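PDB 1ZCH: FMN reductase [NAD(P)H], which catalyses NADH- or NADPH-dependent reduction of FMN, and also reduces nitroaromatic compounds, quinones, chromates and azo dyes. Local coordinates for residues Q29-E32 / A33-A37; A81-N84 / R85-I88; G103-S106 / V107-A111. One frame throughout, in Å; residues are numbered along the deposited sequence.

Contact 1: Q29-E32 / A33-A37; sequences QIIE and AVQSA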
loop_
_atom_site.group_PDB
_atom_site.type_symbol
_atom_site.label_atom_id
_atom_site.label_comp_id
_atom_site.label_asym_id
_atom_site.label_seq_id
_atom_site.Cartn_x
_atom_site.Cartn_y
_atom_site.Cartn_z
ATOM N N GLN A 29 -18.294 -7.575 -0.920
ATOM C CA GLN A 29 -18.225 -6.153 -0.598
ATOM C C GLN A 29 -16.784 -5.716 -0.361
ATOM O O GLN A 29 -16.370 -4.644 -0.799
ATOM C CB GLN A 29 -19.067 -5.848 0.643
ATOM C CG GLN A 29 -20.562 -6.008 0.427
ATOM C CD GLN A 29 -21.359 -5.751 1.689
ATOM O OE1 GLN A 29 -21.345 -4.649 2.236
ATOM N NE2 GLN A 29 -22.057 -6.773 2.160
ATOM N N ILE A 30 -16.030 -6.551 0.344
ATOM C CA ILE A 30 -14.632 -6.260 0.633
ATOM C C ILE A 30 -13.860 -6.181 -0.686
ATOM O O ILE A 30 -13.060 -5.268 -0.896
ATOM C CB ILE A 30 -14.033 -7.358 1.544
ATOM C CG1 ILE A 30 -14.700 -7.290 2.925
ATOM C CG2 ILE A 30 -12.514 -7.206 1.642
ATOM C CD1 ILE A 30 -14.362 -8.453 3.832
ATOM N N ILE A 31 -14.118 -7.131 -1.579
ATOM C CA ILE A 31 -13.448 -7.150 -2.874
ATOM C C ILE A 31 -13.858 -5.953 -3.729
ATOM O O ILE A 31 -13.024 -5.366 -4.426
ATOM C CB ILE A 31 -13.744 -8.463 -3.634
ATOM C CG1 ILE A 31 -13.151 -9.647 -2.860
ATOM C CG2 ILE A 31 -13.177 -8.397 -5.045
ATOM C CD1 ILE A 31 -11.642 -9.566 -2.649
ATOM N N GLU A 32 -15.136 -5.580 -3.671
ATOM C CA GLU A 32 -15.605 -4.438 -4.451
ATOM C C GLU A 32 -14.889 -3.184 -3.972
ATOM O O GLU A 32 -14.521 -2.324 -4.768
ATOM C CB GLU A 32 -17.115 -4.248 -4.263
ATOM C CG GLU A 32 -17.985 -5.341 -4.861
ATOM C CD GLU A 32 -19.450 -5.175 -4.494
ATOM O OE1 GLU A 32 -19.981 -4.055 -4.659
ATOM O OE2 GLU A 32 -20.073 -6.160 -4.041
ATOM N N ALA A 33 -14.703 -3.081 -2.660
ATOM C CA ALA A 33 -14.023 -1.929 -2.084
ATOM C C ALA A 33 -12.584 -1.890 -2.600
ATOM O O ALA A 33 -12.085 -0.836 -2.997
ATOM C CB ALA A 33 -14.039 -2.020 -0.566
ATOM N N VAL A 34 -11.932 -3.049 -2.598
ATOM C CA VAL A 34 -10.556 -3.161 -3.074
ATOM C C VAL A 34 -10.454 -2.716 -4.534
ATOM O O VAL A 34 -9.625 -1.879 -4.888
ATOM C CB VAL A 34 -10.042 -4.617 -2.963
ATOM C CG1 VAL A 34 -8.725 -4.769 -3.712
ATOM C CG2 VAL A 34 -9.837 -4.989 -1.498
ATOM N N GLN A 35 -11.298 -3.283 -5.385
ATOM C CA GLN A 35 -11.271 -2.928 -6.798
ATOM C C GLN A 35 -11.560 -1.453 -7.057
ATOM O O GLN A 35 -11.010 -0.866 -7.986
ATOM C CB GLN A 35 -12.269 -3.783 -7.582
ATOM C CG GLN A 35 -11.819 -5.221 -7.778
ATOM C CD GLN A 35 -12.531 -5.879 -8.944
ATOM O OE1 GLN A 35 -13.660 -6.347 -8.817
ATOM N NE2 GLN A 35 -11.877 -5.890 -10.098
ATOM N N SER A 36 -12.413 -0.859 -6.227
ATOM C CA SER A 36 -12.794 0.542 -6.389
ATOM C C SER A 36 -11.715 1.550 -6.001
ATOM O O SER A 36 -11.807 2.726 -6.353
ATOM C CB SER A 36 -14.068 0.826 -5.590
ATOM O OG SER A 36 -15.148 0.035 -6.059
ATOM N N ALA A 37 -10.698 1.095 -5.278
ATOM C CA ALA A 37 -9.614 1.976 -4.855
ATOM C C ALA A 37 -8.732 2.363 -6.038
ATOM O O ALA A 37 -8.745 1.713 -7.083
ATOM C CB ALA A 37 -8.774 1.290 -3.775
#
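The flat peptide carbonyl of Glu32 is approached by Ser36 on both faces. Ser36 N donates to Glu32 O from one face, at 3.0 Å. Ser36 OG donates to the same Glu32 O from the opposite face, at 2.8 Å, and lies 34° out of the carbonyl plane. The hydroxyl can do this because OG stands beside its own backbone N (chi1 -61°), which turns it back over the preceding turn. Two bonds from one residue therefore grip a single oxygen. A serine hydroxyl bonded to the carbonyl four residues earlier is a familiar local pairing within a helix.

The second flat group is the side-chain amide of Gln35. Its OE1 comes no closer to Ile31 CG2 than 4.3 Å, so it meets that branch loosely. Its NE2 is held by the second subunit, at Leu176 O. The backbone of Gln35 is tighter: Gln35 N reaches Ile31 O at 2.9 Å, almost straight at 173°. The aliphatic part lies against the same carbonyl, with Gln35 CG 3.6 Å from Ile31 O.

Val34 repeats this pattern one residue earlier. Val34 N donates to Ile30 O at 3.0 Å, and Val34 CG2, lying beside its own N, comes to 3.3 Å from Ile30 O. Ala33 N bonds to Gln29 O in the same way.

The segment is the C-terminal part of helix 24-36. Ile30, Ala33 and Val34 turn to helix 104-127, where they meet Ala125, Ala124 and Ala121. The Ser36 side chain lies about 7 Å from a bound FMN. Arg175 of the second subunit, a residue of the FMN pocket, bonds to the Gln35 and Ala37 carbonyls and ties the end of this segment to the second subunit.

Contact 2: A81-N84 / R85-I88; sequences ADFN and RAKI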
loop_
_atom_site.group_PDB
_atom_site.type_symbol
_atom_site.label_atom_id
_atom_site.label_comp_id
_atom_site.label_asym_id
_atom_site.label_seq_id
_atom_site.Cartn_x
_atom_site.Cartn_y
_atom_site.Cartn_z
ATOM N N ALA A 81 1.426 -8.693 -6.076
ATOM C CA ALA A 81 1.700 -7.669 -7.074
ATOM C C ALA A 81 1.449 -8.475 -8.348
ATOM O O ALA A 81 1.829 -9.649 -8.417
ATOM C CB ALA A 81 3.156 -7.230 -6.999
ATOM N N ASP A 82 0.820 -7.871 -9.351
ATOM C CA ASP A 82 0.511 -8.605 -10.575
ATOM C C ASP A 82 0.791 -7.826 -11.855
ATOM O O ASP A 82 0.150 -6.808 -12.126
ATOM C CB ASP A 82 -0.968 -9.025 -10.555
ATOM C CG ASP A 82 -1.336 -9.979 -11.691
ATOM O OD1 ASP A 82 -0.903 -9.758 -12.841
ATOM O OD2 ASP A 82 -2.084 -10.945 -11.433
ATOM N N PHE A 83 1.762 -8.300 -12.630
ATOM C CA PHE A 83 2.086 -7.685 -13.914
ATOM C C PHE A 83 1.861 -8.738 -15.001
ATOM O O PHE A 83 2.324 -8.595 -16.136
ATOM C CB PHE A 83 3.534 -7.174 -13.927
ATOM C CG PHE A 83 3.685 -5.780 -13.377
ATOM C CD1 PHE A 83 3.607 -4.674 -14.216
ATOM C CD2 PHE A 83 3.857 -5.572 -12.009
ATOM C CE1 PHE A 83 3.696 -3.372 -13.704
ATOM C CE2 PHE A 83 3.945 -4.278 -11.484
ATOM C CZ PHE A 83 3.864 -3.178 -12.334
ATOM N N ASN A 84 1.145 -9.803 -14.640
ATOM C CA ASN A 84 0.826 -10.865 -15.598
ATOM C C ASN A 84 -0.298 -10.370 -16.509
ATOM O O ASN A 84 -0.278 -10.594 -17.721
ATOM C CB ASN A 84 0.390 -12.148 -14.880
ATOM C CG ASN A 84 -0.043 -13.240 -15.850
ATOM O OD1 ASN A 84 0.672 -13.554 -16.805
ATOM N ND2 ASN A 84 -1.212 -13.822 -15.608
ATOM N N ARG A 85 -1.292 -9.698 -15.934
ATOM C CA ARG A 85 -2.360 -9.164 -16.771
ATOM C C ARG A 85 -1.743 -8.131 -17.720
ATOM O O ARG A 85 -2.183 -7.982 -18.859
ATOM C CB ARG A 85 -3.465 -8.527 -15.916
ATOM C CG ARG A 85 -4.393 -9.547 -15.247
ATOM C CD ARG A 85 -5.578 -8.851 -14.566
ATOM N NE ARG A 85 -5.120 -8.021 -13.459
ATOM C CZ ARG A 85 -5.037 -8.435 -12.200
ATOM N NH1 ARG A 85 -5.400 -9.671 -11.880
ATOM N NH2 ARG A 85 -4.553 -7.625 -11.268
ATOM N N ALA A 86 -0.718 -7.426 -17.251
ATOM C CA ALA A 86 -0.033 -6.442 -18.088
ATOM C C ALA A 86 0.719 -7.198 -19.185
ATOM O O ALA A 86 0.782 -6.754 -20.332
ATOM C CB ALA A 86 0.955 -5.619 -17.254
ATOM N N LYS A 87 1.295 -8.343 -18.830
ATOM C CA LYS A 87 2.024 -9.142 -19.810
ATOM C C LYS A 87 1.072 -9.547 -20.931
ATOM O O LYS A 87 1.412 -9.459 -22.112
ATOM C CB LYS A 87 2.601 -10.402 -19.166
ATOM C CG LYS A 87 3.396 -11.263 -20.141
ATOM C CD LYS A 87 3.586 -12.667 -19.606
ATOM C CE LYS A 87 2.836 -13.683 -20.450
ATOM N NZ LYS A 87 3.389 -13.774 -21.832
ATOM N N ILE A 88 -0.118 -10.004 -20.552
ATOM C CA ILE A 88 -1.120 -10.415 -21.530
ATOM C C ILE A 88 -1.481 -9.239 -22.431
ATOM O O ILE A 88 -1.559 -9.376 -23.656
ATOM C CB ILE A 88 -2.397 -10.922 -20.834
ATOM C CG1 ILE A 88 -2.093 -12.225 -20.087
ATOM C CG2 ILE A 88 -3.519 -11.109 -21.860
ATOM C CD1 ILE A 88 -3.224 -12.710 -19.194
HETATM O O HOH W 1 -1.160 -6.233 -14.522
#
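Asp82 and Arg85 form the tight part of this contact, where strand 75-82 turns into helix 84-94. Asp82 OD1 takes two backbone N-H groups. Asn84 N lies 2.7 Å from Asp82 OD1 and makes an Asx turn. Arg85 N lies 3.1 Å from Asp82 OD1 and meets it nearly along the C-O bond. With CG anti to the backbone N (chi1 -171°), the carboxylate swings over the start of the helix. Lys87 N then bonds to Phe83 O and Ile88 N to Asn84 O, each at 2.9 Å.

The Arg85 side chain bends at chi3 and folds back under Asp82. Carboxylate and guanidinium stack with planes 27° apart. Asp82 OD2 lies over one guanidinium face, 3.6 Å from Arg85 NH1. This is a salt bridge of charges alone, since no N-H points at the oxygen. Arg85 NH1 and Asp82 OD2 both bond to Thr47 OG1, and OD2 also meets Tyr187 of the second subunit.

The Phe83 ring touches this helix only lightly, with CD1 meeting Ala86 CB obliquely at 4.1 Å. Phe83 is at the N-cap, its ring buried against Ser106 and Val109 of helix 104-127. A water accepts weakly from Ala86 N and donates to Asp82 O. Lys87, partly exposed, is on the more open side. Its CD passes 4.1 Å from Asn84 OD1, and Lys87 NZ makes a salt bridge to Glu91. Asn84 ND2 bonds to Gln190 of the second subunit.

Asp82 is thus a buried acid facing a helix N-terminus and an arginine. Such surroundings would probably favour its ionised form.

Contact 3: G103-S106 / V107-A111; sequences GLES and VLVGA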
loop_
_atom_site.group_PDB
_atom_site.type_symbol
_atom_site.label_atom_id
_atom_site.label_comp_id
_atom_site.label_asym_id
_atom_site.label_seq_id
_atom_site.Cartn_x
_atom_site.Cartn_y
_atom_site.Cartn_z
ATOM N N GLY A 103 12.944 -3.166 -14.343
ATOM C CA GLY A 103 13.471 -2.171 -13.426
ATOM C C GLY A 103 12.637 -2.189 -12.159
ATOM O O GLY A 103 11.484 -2.618 -12.187
ATOM N N LEU A 104 13.207 -1.731 -11.048
ATOM C CA LEU A 104 12.494 -1.724 -9.773
ATOM C C LEU A 104 11.230 -0.867 -9.734
ATOM O O LEU A 104 10.419 -1.001 -8.819
ATOM C CB LEU A 104 13.445 -1.309 -8.642
ATOM C CG LEU A 104 14.488 -2.380 -8.286
ATOM C CD1 LEU A 104 15.472 -1.846 -7.257
ATOM C CD2 LEU A 104 13.774 -3.616 -7.750
ATOM N N GLU A 105 11.045 0.004 -10.721
ATOM C CA GLU A 105 9.844 0.836 -10.753
ATOM C C GLU A 105 8.604 -0.063 -10.730
ATOM O O GLU A 105 7.613 0.252 -10.072
ATOM C CB GLU A 105 9.836 1.718 -12.008
ATOM C CG GLU A 105 8.502 2.412 -12.321
ATOM C CD GLU A 105 8.021 3.363 -11.224
ATOM O OE1 GLU A 105 8.804 3.698 -10.308
ATOM O OE2 GLU A 105 6.846 3.789 -11.291
ATOM N N SER A 106 8.670 -1.186 -11.444
ATOM C CA SER A 106 7.548 -2.125 -11.494
ATOM C C SER A 106 7.275 -2.699 -10.106
ATOM O O SER A 106 6.122 -2.881 -9.714
ATOM C CB SER A 106 7.847 -3.266 -12.472
ATOM O OG SER A 106 9.026 -3.960 -12.100
ATOM N N VAL A 107 8.344 -2.976 -9.367
ATOM C CA VAL A 107 8.222 -3.524 -8.022
ATOM C C VAL A 107 7.544 -2.503 -7.108
ATOM O O VAL A 107 6.678 -2.858 -6.305
ATOM C CB VAL A 107 9.614 -3.910 -7.451
ATOM C CG1 VAL A 107 9.505 -4.274 -5.969
ATOM C CG2 VAL A 107 10.185 -5.091 -8.247
ATOM N N LEU A 108 7.925 -1.237 -7.232
ATOM C CA LEU A 108 7.313 -0.205 -6.405
ATOM C C LEU A 108 5.846 -0.050 -6.785
ATOM O O LEU A 108 4.985 0.073 -5.915
ATOM C CB LEU A 108 8.037 1.139 -6.570
ATOM C CG LEU A 108 9.495 1.191 -6.102
ATOM C CD1 LEU A 108 10.018 2.614 -6.250
ATOM C CD2 LEU A 108 9.602 0.725 -4.651
ATOM N N VAL A 109 5.556 -0.053 -8.084
ATOM C CA VAL A 109 4.167 0.077 -8.534
ATOM C C VAL A 109 3.311 -1.046 -7.948
ATOM O O VAL A 109 2.234 -0.802 -7.401
ATOM C CB VAL A 109 4.059 0.033 -10.083
ATOM C CG1 VAL A 109 2.594 -0.096 -10.506
ATOM C CG2 VAL A 109 4.661 1.299 -10.679
ATOM N N GLY A 110 3.802 -2.275 -8.061
ATOM C CA GLY A 110 3.063 -3.414 -7.545
ATOM C C GLY A 110 2.886 -3.416 -6.037
ATOM O O GLY A 110 1.798 -3.722 -5.535
ATOM N N ALA A 111 3.949 -3.079 -5.311
ATOM C CA ALA A 111 3.904 -3.060 -3.851
ATOM C C ALA A 111 2.962 -1.977 -3.333
ATOM O O ALA A 111 2.216 -2.199 -2.378
ATOM C CB ALA A 111 5.313 -2.854 -3.283
#
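Leu104 and Val107 lie side by side and point the same way, with Leu104 CD2 3.9 Å from Val107 CG2. On another side of the helix, Glu105 crosses Val109 at a slant. Glu105 OE2 comes to 3.4 Å from Val109 CG2, and the same methyl is 3.2 Å from Glu105 O. The glutamate reaches it because the chain bends at chi2 (61°), which brings the carboxylate forward over the next turn, to Val109.

Backbone bonds set the spacing of these pairs. Leu108 N meets Leu104 O at 3.0 Å, and Val109 N meets Glu105 O at 2.9 Å. Gly110 N closes on Ser106 O in the same manner. At the beginning of the helix, Ser106 OG turns back to Gly103 O at 2.8 Å, nearly in line with the C=O bond (171°). Ser106 N donates to the same Gly103 O at 3.2 Å, so one residue holds that carbonyl twice.

Further out, Arg139 of the second subunit makes a salt bridge to Glu105 OE2, and Tyr232 of that subunit bonds to the same oxygen. These partners probably hold the carboxylate beside Val109.

The segment is the N-terminal part of the long helix 104-127. Ser106 and Val109 face Phe83, which precedes helix 84-94. Ala111 packs on Ala111 of the second subunit across the dimer interface.

Overall arrangement
The three contacts follow one another along the chain, and none nests in or crosses another. Each is local and closes only a helical turn or the bend from strand to helix. Contact 1 lies in the C-terminal part of helix 24-36. Contact 2 joins inner strand 75-82 of the sheet to helix 84-94. Contact 3 lies in the N-terminal part of helix 104-127, whose later turns carry the alanines under contact 1. Contacts 1 and 2 do not touch, and their centres are about 19 Å apart. Contacts 2 and 3 do meet: Phe83 CZ packs 3.8 Å from Val109 CG1, and Ala81 CB lies against Gly110. All three also reach the second subunit of the homodimer.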